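Local coordinates for flavoprotein (PDB 5V8S) that probably acts as an FMN- and di-iron-dependent oxidoreductase, passing electrons to a small substrate such as dioxygen, as in related flavo-diiron proteins, at residues V57-A62 with G150-K155; L231-L236 with K246-L251. The protein carries 1 engineered substitution. All blocks are in the same frame, centred on the assembly; numbering follows the deposited sequence.

Contact 1: V57-A62 with G150-K155; sequences VKLNGA and GGKKFK
Leu59 reaches tip to tip with Phe154, its CD1 lying in the plane of the ring, at the edge, 3.9 Å from Phe154 CE1. The second methyl, Leu59 CD2, touches Lys152 CG at 3.8 Å, where the two chains cross obliquely. The lysine chain then bends (chi2 -68°) and leads away, its NZ making a weak, long ion pair with Asp24. Gly150, which has no side chain, lets two neighbours close on its backbone: Leu59 CB approaches Gly150 O to 3.5 Å and Ala62 CB lies 3.9 Å from Gly150 CA. Two beta-hairpin turns, one from each sheet of the metallo-beta-lactamase-like sandwich, meet here. The Asn60-Gly61 turn has type II angles, and the hairpin pairs next to it through Leu59 N to Ala62 O at 2.9 Å; the Gly150-Gly151 turn is of type I', whose positive phi angles suit glycine. Between the turns Gly150 CA gives a CA-H...O contact to Asn60 O (3.3 Å, 134° at the hydrogen). A water donates to Gly150 O at 2.6 Å and weakly accepts from Asn60 N. Leu172 of the neighbouring strand 168-172 packs on Val57, Lys152 and Phe154.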
loop_
_atom_site.group_PDB
_atom_site.type_symbol
_atom_site.label_atom_id
_atom_site.label_comp_id
_atom_site.label_asym_id
_atom_site.label_seq_id
_atom_site.Cartn_x
_atom_site.Cartn_y
_atom_site.Cartn_z
ATOM N N VAL A 57 28.178 -12.978 -27.501
ATOM C CA VAL A 57 28.770 -12.580 -28.773
ATOM C C VAL A 57 29.955 -13.500 -29.011
ATOM O O VAL A 57 30.913 -13.483 -28.238
ATOM C CB VAL A 57 29.216 -11.105 -28.782
ATOM C CG1 VAL A 57 29.546 -10.667 -30.210
ATOM C CG2 VAL A 57 28.144 -10.202 -28.177
ATOM N N LYS A 58 29.896 -14.300 -30.073
ATOM C CA LYS A 58 30.962 -15.237 -30.396
ATOM C C LYS A 58 31.798 -14.630 -31.508
ATOM O O LYS A 58 31.294 -14.393 -32.611
ATOM C CB LYS A 58 30.388 -16.591 -30.809
ATOM C CG LYS A 58 29.564 -17.227 -29.690
ATOM C CD LYS A 58 29.129 -18.655 -30.015
ATOM C CE LYS A 58 30.209 -19.677 -29.691
ATOM N NZ LYS A 58 29.744 -21.086 -29.953
ATOM N N LEU A 59 33.060 -14.366 -31.206
ATOM C CA LEU A 59 33.973 -13.679 -32.116
ATOM C C LEU A 59 35.209 -14.538 -32.359
ATOM O O LEU A 59 35.388 -15.607 -31.772
ATOM C CB LEU A 59 34.366 -12.318 -31.521
ATOM C CG LEU A 59 33.172 -11.411 -31.189
ATOM C CD1 LEU A 59 33.559 -10.271 -30.260
ATOM C CD2 LEU A 59 32.572 -10.856 -32.493
ATOM N N ASN A 60 36.062 -14.055 -33.255
ATOM C CA ASN A 60 37.339 -14.703 -33.534
ATOM C C ASN A 60 38.279 -14.339 -32.396
ATOM O O ASN A 60 38.758 -13.208 -32.309
ATOM C CB ASN A 60 37.878 -14.236 -34.881
ATOM C CG ASN A 60 39.253 -14.782 -35.184
ATOM O OD1 ASN A 60 39.750 -15.695 -34.524
ATOM N ND2 ASN A 60 39.874 -14.225 -36.206
ATOM N N GLY A 61 38.514 -15.291 -31.499
ATOM C CA GLY A 61 39.422 -15.096 -30.395
ATOM C C GLY A 61 38.765 -14.673 -29.095
ATOM O O GLY A 61 39.474 -14.464 -28.105
ATOM N N ALA A 62 37.441 -14.554 -29.051
ATOM C CA ALA A 62 36.789 -14.099 -27.838
ATOM C C ALA A 62 35.359 -14.605 -27.831
ATOM O O ALA A 62 34.744 -14.785 -28.881
ATOM C CB ALA A 62 36.781 -12.568 -27.748
ATOM N N GLY A 150 38.042 -9.491 -29.861
ATOM C CA GLY A 150 37.639 -10.406 -30.923
ATOM C C GLY A 150 37.546 -9.772 -32.292
ATOM O O GLY A 150 36.710 -10.189 -33.109
ATOM N N GLY A 151 38.397 -8.779 -32.577
ATOM C CA GLY A 151 38.399 -8.110 -33.860
ATOM C C GLY A 151 37.364 -7.021 -34.042
ATOM O O GLY A 151 37.265 -6.467 -35.150
ATOM N N LYS A 152 36.573 -6.709 -33.010
ATOM C CA LYS A 152 35.539 -5.693 -33.090
ATOM C C LYS A 152 35.776 -4.601 -32.058
ATOM O O LYS A 152 36.375 -4.832 -31.003
ATOM C CB LYS A 152 34.153 -6.310 -32.850
ATOM C CG LYS A 152 33.843 -7.475 -33.800
ATOM C CD LYS A 152 33.671 -7.003 -35.225
ATOM C CE LYS A 152 33.201 -8.136 -36.116
ATOM N NZ LYS A 152 32.949 -7.666 -37.494
ATOM N N LYS A 153 35.265 -3.414 -32.361
ATOM C CA LYS A 153 35.339 -2.270 -31.467
ATOM C C LYS A 153 34.090 -2.237 -30.585
ATOM O O LYS A 153 32.973 -2.087 -31.091
ATOM C CB LYS A 153 35.410 -1.013 -32.320
ATOM C CG LYS A 153 35.484 0.295 -31.572
ATOM C CD LYS A 153 35.466 1.476 -32.557
ATOM C CE LYS A 153 36.640 1.446 -33.547
ATOM N NZ LYS A 153 37.991 1.437 -32.902
ATOM N N PHE A 154 34.273 -2.395 -29.274
ATOM C CA PHE A 154 33.203 -2.197 -28.298
ATOM C C PHE A 154 33.353 -0.809 -27.688
ATOM O O PHE A 154 34.428 -0.465 -27.206
ATOM C CB PHE A 154 33.330 -3.227 -27.176
ATOM C CG PHE A 154 32.888 -4.622 -27.557
ATOM C CD1 PHE A 154 33.672 -5.422 -28.360
ATOM C CD2 PHE A 154 31.673 -5.132 -27.097
ATOM C CE1 PHE A 154 33.276 -6.699 -28.705
ATOM C CE2 PHE A 154 31.275 -6.410 -27.429
ATOM C CZ PHE A 154 32.086 -7.196 -28.248
ATOM N N LYS A 155 32.293 -0.014 -27.710
ATOM C CA LYS A 155 32.334 1.345 -27.193
ATOM C C LYS A 155 31.400 1.432 -25.995
ATOM O O LYS A 155 30.251 0.997 -26.069
ATOM C CB LYS A 155 31.890 2.334 -28.269
ATOM C CG LYS A 155 31.967 3.791 -27.842
ATOM C CD LYS A 155 31.632 4.732 -28.992
ATOM C CE LYS A 155 32.007 6.163 -28.654
ATOM N NZ LYS A 155 33.487 6.308 -28.393
HETATM O O HOH W 1 35.444 -11.281 -35.151
#

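Contact 2: L231-L236 with K246-L251; sequences LKIKAL and KDPQRL
Arg250 N, in the first turn of the helix that packs on Leu236, is shared by two acceptors of Asp247: the backbone O at 3.1 Å and, more weakly, the carboxylate OD1 at 3.4 Å with an N-H...O angle of 136°. Asp247 stands at the N-cap position of helix 248-260, and the OD1 bond is its weak capping bond. Just ahead of the helix, the carboxylate of Asp193 receives the backbone N-H groups of Lys246 and Asp247, one on each oxygen, which fixes the approach to the cap. The contact with 231-236 is apolar and centres on Pro248. Its ring lies against the bend between Ile233 and Leu236: Pro248 CG is 3.8 Å from Lys234 O, while Pro248 CB faces Leu236 CB at 4.1 Å. Ile233 slides past the proline in the opposite direction, its CG2 touching Pro248 CB at 4.2 Å. One helical turn on, Leu251 and Leu236 cross at about a right angle. Leu236 CG is anti to the backbone N (chi1 -171°); beyond it, Leu236 CD2 meets Leu251 CD2 at 3.7 Å, and the same methyl of Leu251 also lies near Leu236 CD1. Leu252 extends this apolar layer over Ile233 and Leu236. The backbone of 234-236 is held by bonds of Lys234 to Gly174, of Ala235 to Leu176 and of Leu236 to Trp244. The loop that follows strand 235-238 and leads to helix 248-260 carries His240, a residue of the mu-oxo-diiron pocket, and the Leu236 side chain is about 12 Å from that cluster. The helix thus packs back on the strand leading to a metal-site histidine, an arrangement that belongs to the alpha-beta/beta-alpha sandwich of the metallo-beta-lactamase fold.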
loop_
_atom_site.group_PDB
_atom_site.type_symbol
_atom_site.label_atom_id
_atom_site.label_comp_id
_atom_site.label_asym_id
_atom_site.label_seq_id
_atom_site.Cartn_x
_atom_site.Cartn_y
_atom_site.Cartn_z
ATOM N N LEU A 231 25.185 8.433 -32.169
ATOM C CA LEU A 231 25.554 7.102 -32.610
ATOM C C LEU A 231 24.487 6.598 -33.564
ATOM O O LEU A 231 23.294 6.836 -33.353
ATOM C CB LEU A 231 25.633 6.145 -31.417
ATOM C CG LEU A 231 26.753 6.420 -30.411
ATOM C CD1 LEU A 231 26.551 5.553 -29.177
ATOM C CD2 LEU A 231 28.132 6.176 -31.027
ATOM N N LYS A 232 24.912 5.906 -34.612
ATOM C CA LYS A 232 23.971 5.241 -35.500
ATOM C C LYS A 232 23.520 3.958 -34.817
ATOM O O LYS A 232 24.329 3.058 -34.580
ATOM C CB LYS A 232 24.630 4.952 -36.847
ATOM C CG LYS A 232 23.819 4.032 -37.757
ATOM C CD LYS A 232 22.416 4.567 -38.034
ATOM C CE LYS A 232 21.574 3.537 -38.795
ATOM N NZ LYS A 232 20.165 3.968 -38.996
ATOM N N ILE A 233 22.242 3.880 -34.463
ATOM C CA ILE A 233 21.714 2.715 -33.763
ATOM C C ILE A 233 20.922 1.886 -34.760
ATOM O O ILE A 233 19.895 2.338 -35.286
ATOM C CB ILE A 233 20.865 3.111 -32.546
ATOM C CG1 ILE A 233 21.725 3.869 -31.528
ATOM C CG2 ILE A 233 20.265 1.866 -31.915
ATOM C CD1 ILE A 233 20.973 4.358 -30.320
ATOM N N LYS A 234 21.387 0.667 -35.013
ATOM C CA LYS A 234 20.668 -0.255 -35.880
ATOM C C LYS A 234 19.835 -1.280 -35.117
ATOM O O LYS A 234 18.888 -1.832 -35.694
ATOM C CB LYS A 234 21.626 -0.930 -36.882
ATOM C CG LYS A 234 22.404 -2.131 -36.407
ATOM C CD LYS A 234 23.240 -2.707 -37.561
ATOM C CE LYS A 234 23.938 -4.014 -37.178
ATOM N NZ LYS A 234 24.976 -4.439 -38.163
ATOM N N ALA A 235 20.107 -1.498 -33.827
ATOM C CA ALA A 235 19.342 -2.428 -33.017
ATOM C C ALA A 235 19.573 -2.061 -31.565
ATOM O O ALA A 235 20.649 -1.583 -31.192
ATOM C CB ALA A 235 19.745 -3.882 -33.273
ATOM N N LEU A 236 18.525 -2.246 -30.760
ATOM C CA LEU A 236 18.605 -2.052 -29.318
ATOM C C LEU A 236 18.215 -3.360 -28.651
ATOM O O LEU A 236 17.107 -3.869 -28.871
ATOM C CB LEU A 236 17.701 -0.902 -28.867
ATOM C CG LEU A 236 17.875 -0.473 -27.409
ATOM C CD1 LEU A 236 17.592 1.007 -27.276
ATOM C CD2 LEU A 236 16.982 -1.257 -26.452
ATOM N N LYS A 246 13.924 -3.991 -35.949
ATOM C CA LYS A 246 13.319 -3.331 -37.095
ATOM C C LYS A 246 13.312 -1.815 -36.927
ATOM O O LYS A 246 13.641 -1.085 -37.865
ATOM C CB LYS A 246 11.919 -3.902 -37.297
ATOM C CG LYS A 246 11.031 -3.168 -38.293
ATOM C CD LYS A 246 9.677 -3.869 -38.401
ATOM C CE LYS A 246 8.529 -2.877 -38.442
ATOM N NZ LYS A 246 7.180 -3.535 -38.329
ATOM N N ASP A 247 12.955 -1.312 -35.741
ATOM C CA ASP A 247 12.710 0.119 -35.555
ATOM C C ASP A 247 13.089 0.522 -34.132
ATOM O O ASP A 247 12.234 0.916 -33.331
ATOM C CB ASP A 247 11.236 0.421 -35.840
ATOM C CG ASP A 247 10.927 1.903 -35.949
ATOM O OD1 ASP A 247 11.830 2.748 -35.872
ATOM O OD2 ASP A 247 9.737 2.221 -36.113
ATOM N N PRO A 248 14.377 0.431 -33.775
ATOM C CA PRO A 248 14.778 0.872 -32.424
ATOM C C PRO A 248 14.469 2.333 -32.144
ATOM O O PRO A 248 14.283 2.691 -30.975
ATOM C CB PRO A 248 16.295 0.595 -32.388
ATOM C CG PRO A 248 16.698 0.624 -33.813
ATOM C CD PRO A 248 15.549 0.011 -34.570
ATOM N N GLN A 249 14.403 3.198 -33.162
ATOM C CA GLN A 249 14.119 4.602 -32.890
ATOM C C GLN A 249 12.711 4.776 -32.339
ATOM O O GLN A 249 12.458 5.708 -31.568
ATOM C CB GLN A 249 14.313 5.461 -34.144
ATOM C CG GLN A 249 14.412 6.954 -33.847
ATOM C CD GLN A 249 15.510 7.298 -32.836
ATOM O OE1 GLN A 249 16.661 6.864 -32.965
ATOM N NE2 GLN A 249 15.156 8.089 -31.833
ATOM N N ARG A 250 11.793 3.877 -32.694
ATOM C CA ARG A 250 10.441 3.965 -32.149
ATOM C C ARG A 250 10.470 3.809 -30.636
ATOM O O ARG A 250 9.736 4.497 -29.912
ATOM C CB ARG A 250 9.558 2.883 -32.770
ATOM C CG ARG A 250 8.108 2.933 -32.341
ATOM C CD ARG A 250 7.314 1.865 -33.082
ATOM N NE ARG A 250 5.906 1.849 -32.729
ATOM C CZ ARG A 250 5.017 1.026 -33.266
ATOM N NH1 ARG A 250 5.385 0.156 -34.198
ATOM N NH2 ARG A 250 3.750 1.075 -32.874
ATOM N N LEU A 251 11.305 2.898 -30.148
ATOM C CA LEU A 251 11.426 2.696 -28.715
ATOM C C LEU A 251 12.100 3.890 -28.053
ATOM O O LEU A 251 11.660 4.345 -26.988
ATOM C CB LEU A 251 12.189 1.401 -28.443
ATOM C CG LEU A 251 12.546 1.163 -26.977
ATOM C CD1 LEU A 251 11.315 0.798 -26.162
ATOM C CD2 LEU A 251 13.593 0.104 -26.848
#

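Contact 1 closes before contact 2 opens along the chain, and their centres lie 21 Å apart on the same side of the chain's centre. Both reach the five-stranded mixed sheet of the metallo-beta-lactamase-like part: 150-155 enters through strand 152-158, next to one margin, and 231-236 through strand 235-238 at the other. They touch directly where Lys155 CD packs on Leu231 CD2 at 4.3 Å. Contact 1 joins this sheet to the seven-stranded one at two hairpin turns, whereas contact 2 joins its other edge to helix 248-260, beside the loop that brings His240 to the di-iron pocket; one sheet thus links the join between the two sheets with the metal side of the domain.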